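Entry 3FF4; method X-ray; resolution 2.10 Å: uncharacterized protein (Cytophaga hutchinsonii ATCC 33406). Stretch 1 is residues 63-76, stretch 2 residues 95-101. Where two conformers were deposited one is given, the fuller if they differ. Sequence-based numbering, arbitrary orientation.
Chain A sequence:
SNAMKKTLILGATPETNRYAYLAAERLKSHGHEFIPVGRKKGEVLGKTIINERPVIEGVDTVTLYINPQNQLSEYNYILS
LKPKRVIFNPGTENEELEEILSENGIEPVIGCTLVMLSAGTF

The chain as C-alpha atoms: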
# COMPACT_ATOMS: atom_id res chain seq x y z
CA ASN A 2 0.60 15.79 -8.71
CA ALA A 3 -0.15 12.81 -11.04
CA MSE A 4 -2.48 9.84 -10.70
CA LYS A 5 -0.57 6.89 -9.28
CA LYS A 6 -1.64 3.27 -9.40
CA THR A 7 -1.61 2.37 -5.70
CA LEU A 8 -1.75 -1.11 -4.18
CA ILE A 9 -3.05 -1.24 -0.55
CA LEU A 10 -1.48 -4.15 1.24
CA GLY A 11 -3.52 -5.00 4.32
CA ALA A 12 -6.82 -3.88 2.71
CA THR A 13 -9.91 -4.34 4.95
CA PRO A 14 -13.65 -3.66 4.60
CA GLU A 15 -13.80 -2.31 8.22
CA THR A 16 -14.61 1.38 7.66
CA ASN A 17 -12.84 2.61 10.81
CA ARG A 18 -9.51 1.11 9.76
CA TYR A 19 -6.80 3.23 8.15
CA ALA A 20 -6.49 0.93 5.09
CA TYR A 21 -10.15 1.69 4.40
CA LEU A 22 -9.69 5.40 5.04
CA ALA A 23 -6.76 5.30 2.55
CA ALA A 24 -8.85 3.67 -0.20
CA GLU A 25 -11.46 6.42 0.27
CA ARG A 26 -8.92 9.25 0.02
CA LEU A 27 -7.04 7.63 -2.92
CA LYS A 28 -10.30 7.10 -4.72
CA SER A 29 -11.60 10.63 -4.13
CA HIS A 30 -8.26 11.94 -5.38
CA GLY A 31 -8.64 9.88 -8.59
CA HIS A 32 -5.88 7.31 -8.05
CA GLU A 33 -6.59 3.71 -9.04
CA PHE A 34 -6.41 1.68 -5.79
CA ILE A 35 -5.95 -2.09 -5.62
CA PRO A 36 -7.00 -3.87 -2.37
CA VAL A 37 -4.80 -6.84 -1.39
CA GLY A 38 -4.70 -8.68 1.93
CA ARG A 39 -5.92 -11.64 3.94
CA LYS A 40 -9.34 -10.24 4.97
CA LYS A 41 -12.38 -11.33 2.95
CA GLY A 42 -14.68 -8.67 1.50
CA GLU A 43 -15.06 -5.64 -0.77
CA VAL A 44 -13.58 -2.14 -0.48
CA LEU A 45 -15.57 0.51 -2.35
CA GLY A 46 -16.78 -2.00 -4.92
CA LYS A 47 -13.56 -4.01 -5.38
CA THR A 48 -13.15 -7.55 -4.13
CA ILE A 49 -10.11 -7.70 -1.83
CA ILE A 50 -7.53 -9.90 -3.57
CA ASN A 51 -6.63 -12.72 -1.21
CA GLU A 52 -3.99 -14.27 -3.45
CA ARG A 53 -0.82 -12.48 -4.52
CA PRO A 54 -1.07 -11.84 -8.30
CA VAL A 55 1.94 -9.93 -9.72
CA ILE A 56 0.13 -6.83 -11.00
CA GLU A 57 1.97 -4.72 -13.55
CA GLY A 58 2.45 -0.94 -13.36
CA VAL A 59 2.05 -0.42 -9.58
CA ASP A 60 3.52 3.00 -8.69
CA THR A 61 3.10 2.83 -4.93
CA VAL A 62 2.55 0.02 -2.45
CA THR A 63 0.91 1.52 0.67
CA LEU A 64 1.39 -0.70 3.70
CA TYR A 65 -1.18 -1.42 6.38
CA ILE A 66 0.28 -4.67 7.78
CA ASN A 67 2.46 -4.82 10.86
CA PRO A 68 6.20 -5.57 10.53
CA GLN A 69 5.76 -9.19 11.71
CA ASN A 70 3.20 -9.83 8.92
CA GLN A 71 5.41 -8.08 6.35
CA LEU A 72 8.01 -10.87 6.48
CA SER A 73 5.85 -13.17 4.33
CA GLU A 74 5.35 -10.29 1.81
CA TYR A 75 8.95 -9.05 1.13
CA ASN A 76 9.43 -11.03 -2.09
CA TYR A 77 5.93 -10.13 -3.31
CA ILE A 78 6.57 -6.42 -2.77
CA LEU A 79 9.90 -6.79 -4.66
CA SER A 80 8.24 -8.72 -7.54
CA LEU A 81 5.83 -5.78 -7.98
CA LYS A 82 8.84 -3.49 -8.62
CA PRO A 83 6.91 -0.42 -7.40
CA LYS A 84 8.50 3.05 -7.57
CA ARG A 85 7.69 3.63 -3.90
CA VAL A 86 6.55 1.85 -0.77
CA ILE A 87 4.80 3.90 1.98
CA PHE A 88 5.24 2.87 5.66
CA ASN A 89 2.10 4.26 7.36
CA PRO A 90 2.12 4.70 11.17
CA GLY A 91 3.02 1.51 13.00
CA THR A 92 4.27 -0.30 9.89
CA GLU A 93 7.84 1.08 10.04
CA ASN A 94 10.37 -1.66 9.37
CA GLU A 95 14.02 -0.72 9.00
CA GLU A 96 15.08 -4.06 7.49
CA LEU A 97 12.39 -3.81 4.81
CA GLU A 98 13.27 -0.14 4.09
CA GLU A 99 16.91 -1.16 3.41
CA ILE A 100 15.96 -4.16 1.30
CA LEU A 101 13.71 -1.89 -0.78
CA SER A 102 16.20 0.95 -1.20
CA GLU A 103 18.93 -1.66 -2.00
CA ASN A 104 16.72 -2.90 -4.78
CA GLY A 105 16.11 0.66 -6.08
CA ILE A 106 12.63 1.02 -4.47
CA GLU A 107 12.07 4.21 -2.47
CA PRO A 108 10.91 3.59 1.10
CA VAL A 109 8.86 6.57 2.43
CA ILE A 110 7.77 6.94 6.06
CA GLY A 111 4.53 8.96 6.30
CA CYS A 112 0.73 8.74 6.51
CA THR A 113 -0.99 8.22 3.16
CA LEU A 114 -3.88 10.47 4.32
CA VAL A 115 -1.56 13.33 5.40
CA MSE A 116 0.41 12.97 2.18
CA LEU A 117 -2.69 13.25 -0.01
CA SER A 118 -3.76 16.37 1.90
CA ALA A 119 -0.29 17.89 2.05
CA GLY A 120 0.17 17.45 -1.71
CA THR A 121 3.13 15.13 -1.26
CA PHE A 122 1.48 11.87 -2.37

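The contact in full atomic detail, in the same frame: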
# COMPACT_ATOMS: atom_id res chain seq x y z
N THR A 63 1.15 0.90 -0.65
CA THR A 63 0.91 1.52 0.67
C THR A 63 0.55 0.44 1.71
O THR A 63 -0.40 -0.35 1.55
CB THR A 63 -0.10 2.73 0.63
OG1 THR A 63 -0.13 3.42 1.90
CG2 THR A 63 -1.54 2.26 0.21
N LEU A 64 1.37 0.39 2.74
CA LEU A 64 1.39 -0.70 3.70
C LEU A 64 0.51 -0.46 4.92
O LEU A 64 0.68 0.55 5.63
CB LEU A 64 2.81 -0.90 4.22
CG LEU A 64 3.82 -1.61 3.33
CD1 LEU A 64 5.13 -1.60 4.10
CD2 LEU A 64 3.36 -3.04 3.07
N TYR A 65 -0.38 -1.42 5.17
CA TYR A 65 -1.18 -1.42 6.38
C TYR A 65 -1.10 -2.78 7.06
O TYR A 65 -2.11 -3.26 7.51
CB TYR A 65 -2.64 -1.04 6.10
CG TYR A 65 -2.74 0.42 5.77
CD1 TYR A 65 -2.76 1.39 6.79
CD2 TYR A 65 -2.74 0.86 4.43
CE1 TYR A 65 -2.80 2.76 6.49
CE2 TYR A 65 -2.81 2.24 4.12
CZ TYR A 65 -2.84 3.16 5.15
OH TYR A 65 -2.87 4.51 4.87
N ILE A 66 0.07 -3.41 7.07
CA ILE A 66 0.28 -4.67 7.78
C ILE A 66 1.45 -4.41 8.72
O ILE A 66 2.32 -3.61 8.40
CB ILE A 66 0.62 -5.86 6.84
CG1 ILE A 66 1.59 -5.41 5.74
CG2 ILE A 66 -0.64 -6.43 6.17
CD1 ILE A 66 2.27 -6.62 5.01
N ASN A 67 1.44 -5.05 9.87
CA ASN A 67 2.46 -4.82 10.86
C ASN A 67 3.77 -5.49 10.39
O ASN A 67 3.74 -6.38 9.50
CB ASN A 67 2.00 -5.31 12.26
CG ASN A 67 1.84 -6.86 12.36
OD1 ASN A 67 2.62 -7.63 11.80
ND2 ASN A 67 0.84 -7.29 13.12
N PRO A 68 4.91 -5.07 10.97
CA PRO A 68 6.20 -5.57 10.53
C PRO A 68 6.34 -7.10 10.60
O PRO A 68 6.97 -7.69 9.72
CB PRO A 68 7.20 -4.87 11.46
CG PRO A 68 6.50 -3.58 11.82
CD PRO A 68 5.06 -4.00 11.98
N GLN A 69 5.75 -7.73 11.62
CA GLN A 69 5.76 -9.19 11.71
C GLN A 69 5.11 -9.84 10.47
O GLN A 69 5.70 -10.74 9.86
CB GLN A 69 5.08 -9.68 13.00
CG GLN A 69 5.97 -9.60 14.24
CD GLN A 69 5.16 -9.58 15.53
OE1 GLN A 69 4.05 -9.02 15.58
NE2 GLN A 69 5.71 -10.20 16.58
N ASN A 70 3.93 -9.35 10.10
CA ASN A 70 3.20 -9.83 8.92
C ASN A 70 3.81 -9.45 7.57
O ASN A 70 3.44 -10.03 6.55
CB ASN A 70 1.73 -9.40 8.96
CG ASN A 70 0.95 -10.06 10.09
OD1 ASN A 70 1.22 -11.19 10.49
ND2 ASN A 70 -0.03 -9.33 10.63
N GLN A 71 4.75 -8.50 7.57
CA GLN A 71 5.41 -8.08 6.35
C GLN A 71 6.40 -9.13 5.88
O GLN A 71 6.61 -9.28 4.69
CB GLN A 71 6.15 -6.75 6.54
CG GLN A 71 5.28 -5.52 6.66
CD GLN A 71 6.06 -4.31 7.15
OE1 GLN A 71 7.29 -4.23 6.97
NE2 GLN A 71 5.36 -3.35 7.75
N LEU A 72 7.02 -9.84 6.81
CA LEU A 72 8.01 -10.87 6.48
C LEU A 72 7.57 -11.76 5.31
O LEU A 72 8.32 -11.98 4.36
CB LEU A 72 8.29 -11.73 7.70
CG LEU A 72 9.51 -11.40 8.55
CD1 LEU A 72 9.72 -9.92 8.77
CD2 LEU A 72 9.40 -12.15 9.90
N SER A 73 6.34 -12.26 5.37
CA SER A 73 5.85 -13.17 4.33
C SER A 73 5.56 -12.44 3.01
O SER A 73 5.23 -13.08 2.01
CB SER A 73 4.58 -13.88 4.83
OG SER A 73 3.61 -12.89 5.17
N GLU A 74 5.69 -11.10 2.99
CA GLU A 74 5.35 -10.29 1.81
C GLU A 74 6.55 -9.62 1.10
O GLU A 74 6.36 -8.98 0.05
CB GLU A 74 4.34 -9.18 2.17
CG GLU A 74 3.08 -9.66 2.90
CD GLU A 74 2.09 -10.42 1.98
OE1 GLU A 74 2.18 -10.38 0.74
OE2 GLU A 74 1.19 -11.07 2.53
N TYR A 75 7.75 -9.71 1.68
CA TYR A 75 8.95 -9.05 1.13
C TYR A 75 9.14 -9.36 -0.37
O TYR A 75 9.26 -8.46 -1.20
CB TYR A 75 10.21 -9.54 1.87
CG TYR A 75 10.50 -8.93 3.24
CD1 TYR A 75 9.56 -8.17 3.92
CD2 TYR A 75 11.74 -9.16 3.86
CE1 TYR A 75 9.84 -7.63 5.17
CE2 TYR A 75 12.02 -8.62 5.11
CZ TYR A 75 11.07 -7.85 5.75
OH TYR A 75 11.34 -7.32 6.99
N ASN A 76 9.18 -10.64 -0.71
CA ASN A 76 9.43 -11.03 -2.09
C ASN A 76 8.30 -10.61 -3.03
O ASN A 76 8.56 -10.28 -4.18
CB ASN A 76 9.71 -12.53 -2.20
CG ASN A 76 11.05 -12.90 -1.63
OD1 ASN A 76 11.95 -12.04 -1.51
ND2 ASN A 76 11.21 -14.17 -1.26
N GLU A 95 12.74 -1.18 9.54
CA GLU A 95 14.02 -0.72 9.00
C GLU A 95 14.64 -1.73 8.04
O GLU A 95 15.11 -1.33 6.99
CB GLU A 95 15.01 -0.32 10.10
CG GLU A 95 16.29 0.23 9.51
CD GLU A 95 17.11 1.01 10.52
OE1 GLU A 95 16.80 2.20 10.74
OE2 GLU A 95 18.07 0.42 11.07
N GLU A 96 14.59 -3.01 8.39
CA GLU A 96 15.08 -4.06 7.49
C GLU A 96 14.40 -3.99 6.12
O GLU A 96 15.07 -4.03 5.08
CB GLU A 96 14.89 -5.46 8.11
CG GLU A 96 14.99 -6.56 7.05
CD GLU A 96 14.86 -7.96 7.62
OE1 GLU A 96 13.74 -8.34 8.06
OE2 GLU A 96 15.88 -8.68 7.61
N LEU A 97 13.07 -3.86 6.11
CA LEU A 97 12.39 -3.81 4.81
C LEU A 97 12.72 -2.52 4.03
O LEU A 97 12.91 -2.57 2.82
CB LEU A 97 10.87 -4.07 4.92
CG LEU A 97 10.14 -3.98 3.55
CD1 LEU A 97 10.71 -4.97 2.55
CD2 LEU A 97 8.61 -4.20 3.64
N GLU A 98 12.77 -1.39 4.72
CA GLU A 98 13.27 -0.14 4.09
C GLU A 98 14.61 -0.34 3.34
O GLU A 98 14.75 0.05 2.17
CB GLU A 98 13.38 0.97 5.14
CG GLU A 98 12.01 1.30 5.79
CD GLU A 98 12.10 2.06 7.14
OE1 GLU A 98 11.21 1.83 8.00
OE2 GLU A 98 13.03 2.88 7.33
N GLU A 99 15.59 -0.95 4.01
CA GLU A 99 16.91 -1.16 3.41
C GLU A 99 16.86 -2.12 2.24
O GLU A 99 17.50 -1.88 1.23
CB GLU A 99 17.90 -1.71 4.42
CG GLU A 99 18.24 -0.71 5.46
CD GLU A 99 19.19 -1.27 6.50
OE1 GLU A 99 19.90 -2.28 6.22
OE2 GLU A 99 19.22 -0.67 7.61
N ILE A 100 16.09 -3.19 2.39
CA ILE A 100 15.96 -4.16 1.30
C ILE A 100 15.35 -3.47 0.08
O ILE A 100 15.83 -3.64 -1.05
CB ILE A 100 15.11 -5.37 1.73
CG1 ILE A 100 15.91 -6.25 2.71
CG2 ILE A 100 14.68 -6.18 0.51
CD1 ILE A 100 15.08 -7.38 3.32
N LEU A 101 14.32 -2.66 0.31
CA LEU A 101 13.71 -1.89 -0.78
C LEU A 101 14.71 -0.94 -1.46
O LEU A 101 14.91 -1.00 -2.68
CB LEU A 101 12.49 -1.10 -0.29
CG LEU A 101 11.29 -1.97 0.08
CD1 LEU A 101 10.25 -1.15 0.86
CD2 LEU A 101 10.66 -2.62 -1.16

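The centre of this contact is the pairing of Tyr-75 with Leu-97, which are also the residues whose CA atoms come nearest across the two stretches, 7.3 Å apart. Tyr-75 has 97 Å² covered by the other stretch and Leu-97 has 84 Å², so these two account for most of the 274 Å² buried in total. Leu-97 CD1 lies over one face of the tyrosine ring, 4.0 Å from the ring centroid and 23° off the ring normal, and its closest ring atom is Tyr-75 CD1 at 3.7 Å. The small offset from the normal places the methyl group above the ring rather than beside it, the arrangement expected of a CH-pi contact. The CA-to-CB bond of Leu-97 points toward the other stretch. That of Tyr-75 points sideways, and it is the length of the side chain, with chi1 at -79°, that brings the ring up to the helix.

Two further apolar contacts extend this centre. Ile-100, three residues and so just under one helical turn beyond Leu-97, approaches the ring obliquely, with its CD1 3.8 Å from Tyr-75 CE2. Leu-97 CD2 also lies near the ring, 4.0 Å from Tyr-75 CE1, and reaches further neighbours: it is 4.4 Å from Leu-64 CD1, a loose contact with the end of the strand, and 3.6 Å from Gln-71 OE1.

Although it abuts a methyl, the Gln-71 amide is not left without polar partners. Gln-71 NE2 donates to Ile-66 O at 3.1 Å with an N-H...acceptor angle of 173°, almost linear, which ties the side chain back to the loop after the strand. Gln-71 OE1 is hydrogen-bonded to a residue just outside the stretches. Nearby, Asn-67 caps the weakly bonded helix that follows it: Asn-70 N donates to Asn-67 OD1 at 2.8 Å and 167°.

At the polar edge, the tyrosine hydroxyl reaches Glu-96. Tyr-75 OH donates to Glu-96 OE1 at 2.8 Å, the only hydrogen bond across the two stretches. The carboxylate oxygen lies at the ring edge, near the ring plane, where a phenol hydroxyl can direct its proton. Glu-96 is extended through chi1 and chi2, 162° and 178°, and so spans the distance to the hydroxyl. Leu-72 adds a marginal contact here, its CD1 4.4 Å from Glu-96 OE1. One tyrosine side chain therefore serves both parts of the contact, its ring packing against Leu-97 and Ile-100 while its hydroxyl binds the glutamate.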